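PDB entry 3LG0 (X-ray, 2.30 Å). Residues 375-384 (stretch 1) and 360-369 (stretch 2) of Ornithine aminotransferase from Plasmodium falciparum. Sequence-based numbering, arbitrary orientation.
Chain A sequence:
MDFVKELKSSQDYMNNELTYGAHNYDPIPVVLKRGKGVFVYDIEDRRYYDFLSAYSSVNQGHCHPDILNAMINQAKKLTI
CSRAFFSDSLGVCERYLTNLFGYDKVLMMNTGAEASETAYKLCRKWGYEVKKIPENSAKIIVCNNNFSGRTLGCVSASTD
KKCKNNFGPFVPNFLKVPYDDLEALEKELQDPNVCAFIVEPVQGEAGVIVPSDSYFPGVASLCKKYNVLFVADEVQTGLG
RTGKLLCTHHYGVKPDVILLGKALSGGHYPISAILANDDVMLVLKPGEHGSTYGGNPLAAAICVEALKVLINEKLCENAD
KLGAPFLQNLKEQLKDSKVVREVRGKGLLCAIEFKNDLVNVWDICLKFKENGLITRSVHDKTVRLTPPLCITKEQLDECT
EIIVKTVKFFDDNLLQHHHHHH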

ATOM      1  N   THR A 375       1.047   6.497  23.704  1.00 27.55           N
ATOM      2  CA  THR A 375      -0.035   6.802  22.805  1.00 28.62           C
ATOM      3  C   THR A 375       0.249   8.142  22.133  1.00 28.25           C
ATOM      4  O   THR A 375       1.318   8.704  22.311  1.00 33.54           O
ATOM      5  CB  THR A 375      -1.373   6.827  23.542  1.00 32.86           C
ATOM      6  OG1 THR A 375      -2.431   7.031  22.600  1.00 38.81           O
ATOM      7  CG2 THR A 375      -1.387   7.930  24.597  1.00 28.87           C
ATOM      8  N   ARG A 376      -0.713   8.643  21.366  1.00 27.88           N
ATOM      9  CA  ARG A 376      -0.526   9.844  20.589  1.00 36.72           C
ATOM     10  C   ARG A 376      -1.798  10.680  20.600  1.00 36.32           C
ATOM     11  O   ARG A 376      -2.893  10.156  20.801  1.00 39.42           O
ATOM     12  CB  ARG A 376      -0.203   9.472  19.146  1.00 46.67           C
ATOM     13  CG  ARG A 376       0.331  10.637  18.340  1.00 61.09           C
ATOM     14  CD  ARG A 376       1.861  10.693  18.350  1.00 57.05           C
ATOM     15  NE  ARG A 376       2.388  11.946  17.805  1.00 51.94           N
ATOM     16  CZ  ARG A 376       2.056  12.458  16.621  1.00 58.19           C
ATOM     17  NH1 ARG A 376       1.174  11.847  15.836  1.00 67.53           N
ATOM     18  NH2 ARG A 376       2.596  13.600  16.227  1.00 62.50           N
ATOM     19  N   SER A 377      -1.660  11.975  20.364  1.00 30.98           N
ATOM     20  CA  SER A 377      -2.822  12.848  20.305  1.00 45.03           C
ATOM     21  C   SER A 377      -3.243  13.137  18.872  1.00 53.31           C
ATOM     22  O   SER A 377      -2.410  13.367  17.995  1.00 44.06           O
ATOM     23  CB  SER A 377      -2.563  14.161  21.043  1.00 41.24           C
ATOM     24  OG  SER A 377      -1.322  14.732  20.669  1.00 55.07           O
ATOM     25  N   VAL A 378      -4.550  13.107  18.645  1.00 57.64           N
ATOM     26  CA  VAL A 378      -5.118  13.611  17.406  1.00 66.62           C
ATOM     27  C   VAL A 378      -5.544  15.070  17.596  1.00 69.38           C
ATOM     28  O   VAL A 378      -6.090  15.452  18.638  1.00 51.99           O
ATOM     29  CB  VAL A 378      -6.309  12.761  16.941  1.00 66.28           C
ATOM     30  CG1 VAL A 378      -7.522  12.993  17.833  1.00 65.18           C
ATOM     31  CG2 VAL A 378      -6.638  13.083  15.502  1.00 80.22           C
ATOM     32  N   HIS A 379      -5.280  15.891  16.590  1.00 73.12           N
ATOM     33  CA  HIS A 379      -5.568  17.307  16.707  1.00 60.87           C
ATOM     34  C   HIS A 379      -4.950  17.832  17.995  1.00 75.56           C
ATOM     35  O   HIS A 379      -3.972  17.280  18.501  1.00 69.75           O
ATOM     36  CB  HIS A 379      -7.075  17.550  16.686  1.00 67.52           C
ATOM     37  CG  HIS A 379      -7.754  16.986  15.475  1.00 83.64           C
ATOM     38  ND1 HIS A 379      -7.279  17.188  14.195  1.00 86.49           N
ATOM     39  CD2 HIS A 379      -8.868  16.225  15.345  1.00 73.41           C
ATOM     40  CE1 HIS A 379      -8.068  16.576  13.331  1.00 84.65           C
ATOM     41  NE2 HIS A 379      -9.041  15.987  14.002  1.00 89.55           N
ATOM     42  N   ASP A 380      -5.526  18.890  18.540  1.00 63.70           N
ATOM     43  CA  ASP A 380      -4.902  19.562  19.665  1.00 68.45           C
ATOM     44  C   ASP A 380      -5.455  19.101  21.020  1.00 65.00           C
ATOM     45  O   ASP A 380      -4.998  19.553  22.064  1.00 50.64           O
ATOM     46  CB  ASP A 380      -5.109  21.071  19.516  1.00 86.77           C
ATOM     47  CG  ASP A 380      -5.113  21.520  18.063  1.00103.69           C
ATOM     48  OD1 ASP A 380      -4.317  20.972  17.271  1.00102.32           O
ATOM     49  OD2 ASP A 380      -5.908  22.424  17.716  1.00109.68           O
ATOM     50  N   LYS A 381      -6.438  18.208  21.005  1.00 55.13           N
ATOM     51  CA  LYS A 381      -7.273  18.018  22.182  1.00 49.42           C
ATOM     52  C   LYS A 381      -7.348  16.593  22.713  1.00 40.79           C
ATOM     53  O   LYS A 381      -7.440  16.394  23.912  1.00 40.50           O
ATOM     54  CB  LYS A 381      -8.699  18.490  21.879  1.00 61.16           C
ATOM     55  CG  LYS A 381      -8.795  19.769  21.073  1.00 63.01           C
ATOM     56  CD  LYS A 381     -10.216  19.994  20.583  1.00 63.31           C
ATOM     57  CE  LYS A 381     -10.266  21.068  19.510  1.00 87.87           C
ATOM     58  NZ  LYS A 381     -11.523  20.989  18.711  1.00 99.38           N
ATOM     59  N   THR A 382      -7.334  15.608  21.818  1.00 43.23           N
ATOM     60  CA  THR A 382      -7.718  14.251  22.179  1.00 37.88           C
ATOM     61  C   THR A 382      -6.560  13.257  22.182  1.00 41.83           C
ATOM     62  O   THR A 382      -5.718  13.274  21.300  1.00 44.80           O
ATOM     63  CB  THR A 382      -8.875  13.732  21.275  1.00 43.67           C
ATOM     64  OG1 THR A 382     -10.018  14.584  21.424  1.00 34.69           O
ATOM     65  CG2 THR A 382      -9.287  12.344  21.691  1.00 43.39           C
ATOM     66  N   VAL A 383      -6.523  12.409  23.206  1.00 36.01           N
ATOM     67  CA  VAL A 383      -5.526  11.352  23.320  1.00 30.01           C
ATOM     68  C   VAL A 383      -6.226  10.019  23.082  1.00 33.60           C
ATOM     69  O   VAL A 383      -7.287   9.751  23.639  1.00 30.74           O
ATOM     70  CB  VAL A 383      -4.843  11.366  24.705  1.00 30.97           C
ATOM     71  CG1 VAL A 383      -4.022  10.107  24.926  1.00 36.84           C
ATOM     72  CG2 VAL A 383      -3.969  12.601  24.859  1.00 33.26           C
ATOM     73  N   ARG A 384      -5.625   9.193  22.232  1.00 35.31           N
ATOM     74  CA  ARG A 384      -6.167   7.895  21.847  1.00 31.08           C
ATOM     75  C   ARG A 384      -5.874   6.842  22.929  1.00 36.77           C
ATOM     76  O   ARG A 384      -4.764   6.753  23.460  1.00 31.90           O
ATOM     77  CB  ARG A 384      -5.545   7.497  20.501  1.00 37.97           C
ATOM     78  CG  ARG A 384      -6.050   6.213  19.873  1.00 46.01           C
ATOM     79  CD  ARG A 384      -7.526   6.287  19.537  1.00 49.56           C
ATOM     80  NE  ARG A 384      -7.857   7.297  18.526  1.00 51.35           N
ATOM     81  CZ  ARG A 384      -7.954   7.045  17.224  1.00 43.53           C
ATOM     82  NH1 ARG A 384      -7.704   5.833  16.769  1.00 39.61           N
ATOM     83  NH2 ARG A 384      -8.282   8.005  16.377  1.00 45.89           N
TER
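Stretch 2, residues 360-369: NVWDICLKFK

Stretch 2 packs as a helix on one side of a β-hairpin formed by stretch 1, in a largely apolar contact that has no direct hydrogen bond across it and buries 433 Å² in total. The helix begins at Val361, runs through Lys369 and continues beyond the stretch; Asn360 caps its start, its OD1 accepting from Asp363 N at 3.0 Å. Its axis runs in nearly the same direction as strand 382-384, with a crossing angle of -30° and a closest approach of 9.2 Å. Val361, Ile364, Cys365 and Phe368, which fall on one face of the helix in an i, i+3, i+4, i+7 pattern, turn their CA-to-CB bonds toward the hairpin, where Ser377 and Val383 point back at them.

Val383 is central: its CG2 lies 3.4 Å from Val361 CG1 and 4.0 Å from Cys365 SG, while its CG1 reaches Phe368 CE2 at 3.8 Å. Thr375 CG2 also approaches the Phe368 ring, 3.9 Å from CD2. At the start of the helix, Val361 CG1 is 3.2 Å from Ser377 CB, and Val361 CG2 is 3.1 Å from Asp380 O in the turn. A water bridges the backbones here, accepting from Val361 N (2.9 Å) and donating to Asp380 O (2.6 Å). At the margin, Arg376 NE meets the edge of the Trp362 ring, 3.7 Å from CZ3.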

ATOM      1  N   ASN A 360      -1.131  21.266  27.326  1.00 44.10           N
ATOM      2  CA  ASN A 360      -0.585  20.868  26.050  1.00 40.85           C
ATOM      3  C   ASN A 360      -0.628  19.350  25.965  1.00 37.85           C
ATOM      4  O   ASN A 360      -0.105  18.661  26.837  1.00 37.92           O
ATOM      5  CB  ASN A 360       0.841  21.374  25.887  1.00 41.24           C
ATOM      6  CG  ASN A 360       1.444  20.950  24.573  1.00 50.46           C
ATOM      7  OD1 ASN A 360       1.875  19.805  24.420  1.00 52.64           O
ATOM      8  ND2 ASN A 360       1.458  21.864  23.603  1.00 43.85           N
ATOM      9  N   VAL A 361      -1.263  18.835  24.917  1.00 37.28           N
ATOM     10  CA  VAL A 361      -1.561  17.406  24.839  1.00 35.33           C
ATOM     11  C   VAL A 361      -0.338  16.570  24.455  1.00 33.14           C
ATOM     12  O   VAL A 361      -0.210  15.412  24.863  1.00 33.27           O
ATOM     13  CB  VAL A 361      -2.765  17.131  23.901  1.00 44.84           C
ATOM     14  CG1 VAL A 361      -3.071  15.671  23.861  1.00 46.23           C
ATOM     15  CG2 VAL A 361      -3.987  17.866  24.401  1.00 44.36           C
ATOM     16  N   TRP A 362       0.559  17.162  23.677  1.00 32.57           N
ATOM     17  CA  TRP A 362       1.853  16.549  23.418  1.00 30.23           C
ATOM     18  C   TRP A 362       2.539  16.230  24.747  1.00 41.51           C
ATOM     19  O   TRP A 362       3.005  15.100  24.953  1.00 34.91           O
ATOM     20  CB  TRP A 362       2.724  17.488  22.572  1.00 31.23           C
ATOM     21  CG  TRP A 362       4.116  16.980  22.279  1.00 46.71           C
ATOM     22  CD1 TRP A 362       5.271  17.330  22.922  1.00 45.27           C
ATOM     23  CD2 TRP A 362       4.498  16.049  21.254  1.00 42.78           C
ATOM     24  NE1 TRP A 362       6.342  16.676  22.366  1.00 49.82           N
ATOM     25  CE2 TRP A 362       5.898  15.886  21.339  1.00 41.85           C
ATOM     26  CE3 TRP A 362       3.794  15.342  20.273  1.00 44.39           C
ATOM     27  CZ2 TRP A 362       6.609  15.038  20.485  1.00 47.20           C
ATOM     28  CZ3 TRP A 362       4.506  14.489  19.423  1.00 45.63           C
ATOM     29  CH2 TRP A 362       5.897  14.352  19.536  1.00 43.81           C
ATOM     30  N   ASP A 363       2.577  17.208  25.660  1.00 29.60           N
ATOM     31  CA  ASP A 363       3.207  16.995  26.973  1.00 32.02           C
ATOM     32  C   ASP A 363       2.532  15.880  27.763  1.00 27.55           C
ATOM     33  O   ASP A 363       3.191  15.096  28.445  1.00 30.56           O
ATOM     34  CB  ASP A 363       3.245  18.291  27.794  1.00 38.70           C
ATOM     35  CG  ASP A 363       4.149  19.351  27.174  1.00 50.28           C
ATOM     36  OD1 ASP A 363       5.087  18.985  26.432  1.00 55.97           O
ATOM     37  OD2 ASP A 363       3.921  20.557  27.415  1.00 53.21           O
ATOM     38  N   ILE A 364       1.209  15.798  27.657  1.00 26.98           N
ATOM     39  CA  ILE A 364       0.472  14.709  28.293  1.00 30.86           C
ATOM     40  C   ILE A 364       0.953  13.351  27.776  1.00 29.82           C
ATOM     41  O   ILE A 364       1.206  12.440  28.563  1.00 29.61           O
ATOM     42  CB  ILE A 364      -1.058  14.872  28.112  1.00 36.79           C
ATOM     43  CG1 ILE A 364      -1.540  16.144  28.820  1.00 37.70           C
ATOM     44  CG2 ILE A 364      -1.795  13.644  28.632  1.00 33.91           C
ATOM     45  CD1 ILE A 364      -2.996  16.479  28.576  1.00 33.57           C
ATOM     46  N   CYS A 365       1.107  13.233  26.459  1.00 31.22           N
ATOM     47  CA  CYS A 365       1.603  11.999  25.852  1.00 33.83           C
ATOM     48  C   CYS A 365       3.024  11.679  26.303  1.00 30.39           C
ATOM     49  O   CYS A 365       3.347  10.531  26.607  1.00 31.85           O
ATOM     50  CB  CYS A 365       1.535  12.077  24.318  1.00 32.81           C
ATOM     51  SG  CYS A 365      -0.144  12.158  23.682  1.00 43.22           S
ATOM     52  N   LEU A 366       3.873  12.699  26.350  1.00 32.07           N
ATOM     53  CA  LEU A 366       5.231  12.524  26.856  1.00 37.07           C
ATOM     54  C   LEU A 366       5.206  12.037  28.301  1.00 35.23           C
ATOM     55  O   LEU A 366       6.028  11.216  28.693  1.00 32.34           O
ATOM     56  CB  LEU A 366       6.035  13.823  26.757  1.00 35.65           C
ATOM     57  CG  LEU A 366       6.263  14.402  25.360  1.00 46.18           C
ATOM     58  CD1 LEU A 366       7.200  15.607  25.416  1.00 43.84           C
ATOM     59  CD2 LEU A 366       6.816  13.361  24.437  1.00 39.34           C
ATOM     60  N   LYS A 367       4.252  12.535  29.087  1.00 33.45           N
ATOM     61  CA  LYS A 367       4.132  12.104  30.480  1.00 32.75           C
ATOM     62  C   LYS A 367       3.618  10.667  30.592  1.00 33.28           C
ATOM     63  O   LYS A 367       4.071   9.899  31.450  1.00 37.16           O
ATOM     64  CB  LYS A 367       3.234  13.057  31.276  1.00 40.86           C
ATOM     65  CG  LYS A 367       3.432  13.000  32.787  1.00 37.37           C
ATOM     66  CD  LYS A 367       4.829  13.502  33.162  1.00 42.32           C
ATOM     67  CE  LYS A 367       5.058  13.475  34.667  1.00 50.09           C
ATOM     68  NZ  LYS A 367       6.420  13.956  35.029  1.00 55.77           N
ATOM     69  N   PHE A 368       2.664  10.303  29.736  1.00 29.10           N
ATOM     70  CA  PHE A 368       2.199   8.919  29.690  1.00 35.25           C
ATOM     71  C   PHE A 368       3.394   8.016  29.459  1.00 35.92           C
ATOM     72  O   PHE A 368       3.560   6.990  30.129  1.00 33.38           O
ATOM     73  CB  PHE A 368       1.195   8.683  28.544  1.00 35.75           C
ATOM     74  CG  PHE A 368      -0.206   9.089  28.864  1.00 33.70           C
ATOM     75  CD1 PHE A 368      -0.776   8.750  30.074  1.00 36.95           C
ATOM     76  CD2 PHE A 368      -0.964   9.794  27.946  1.00 34.47           C
ATOM     77  CE1 PHE A 368      -2.079   9.118  30.373  1.00 35.83           C
ATOM     78  CE2 PHE A 368      -2.256  10.167  28.237  1.00 38.25           C
ATOM     79  CZ  PHE A 368      -2.815   9.830  29.455  1.00 34.79           C
ATOM     80  N   LYS A 369       4.200   8.389  28.469  1.00 32.84           N
ATOM     81  CA  LYS A 369       5.347   7.602  28.082  1.00 36.60           C
ATOM     82  C   LYS A 369       6.260   7.410  29.287  1.00 39.89           C
ATOM     83  O   LYS A 369       6.632   6.279  29.622  1.00 40.37           O
ATOM     84  CB  LYS A 369       6.078   8.276  26.916  1.00 33.84           C
ATOM     85  CG  LYS A 369       7.284   7.508  26.386  1.00 39.21           C
ATOM     86  CD  LYS A 369       8.574   8.083  26.921  1.00 42.06           C
ATOM     87  CE  LYS A 369       9.770   7.312  26.402  1.00 46.11           C
ATOM     88  NZ  LYS A 369      11.038   7.864  26.942  1.00 38.59           N
TER
HETATM   89  O   HOH W   1      -2.799  20.373  23.067  1.00 47.78           O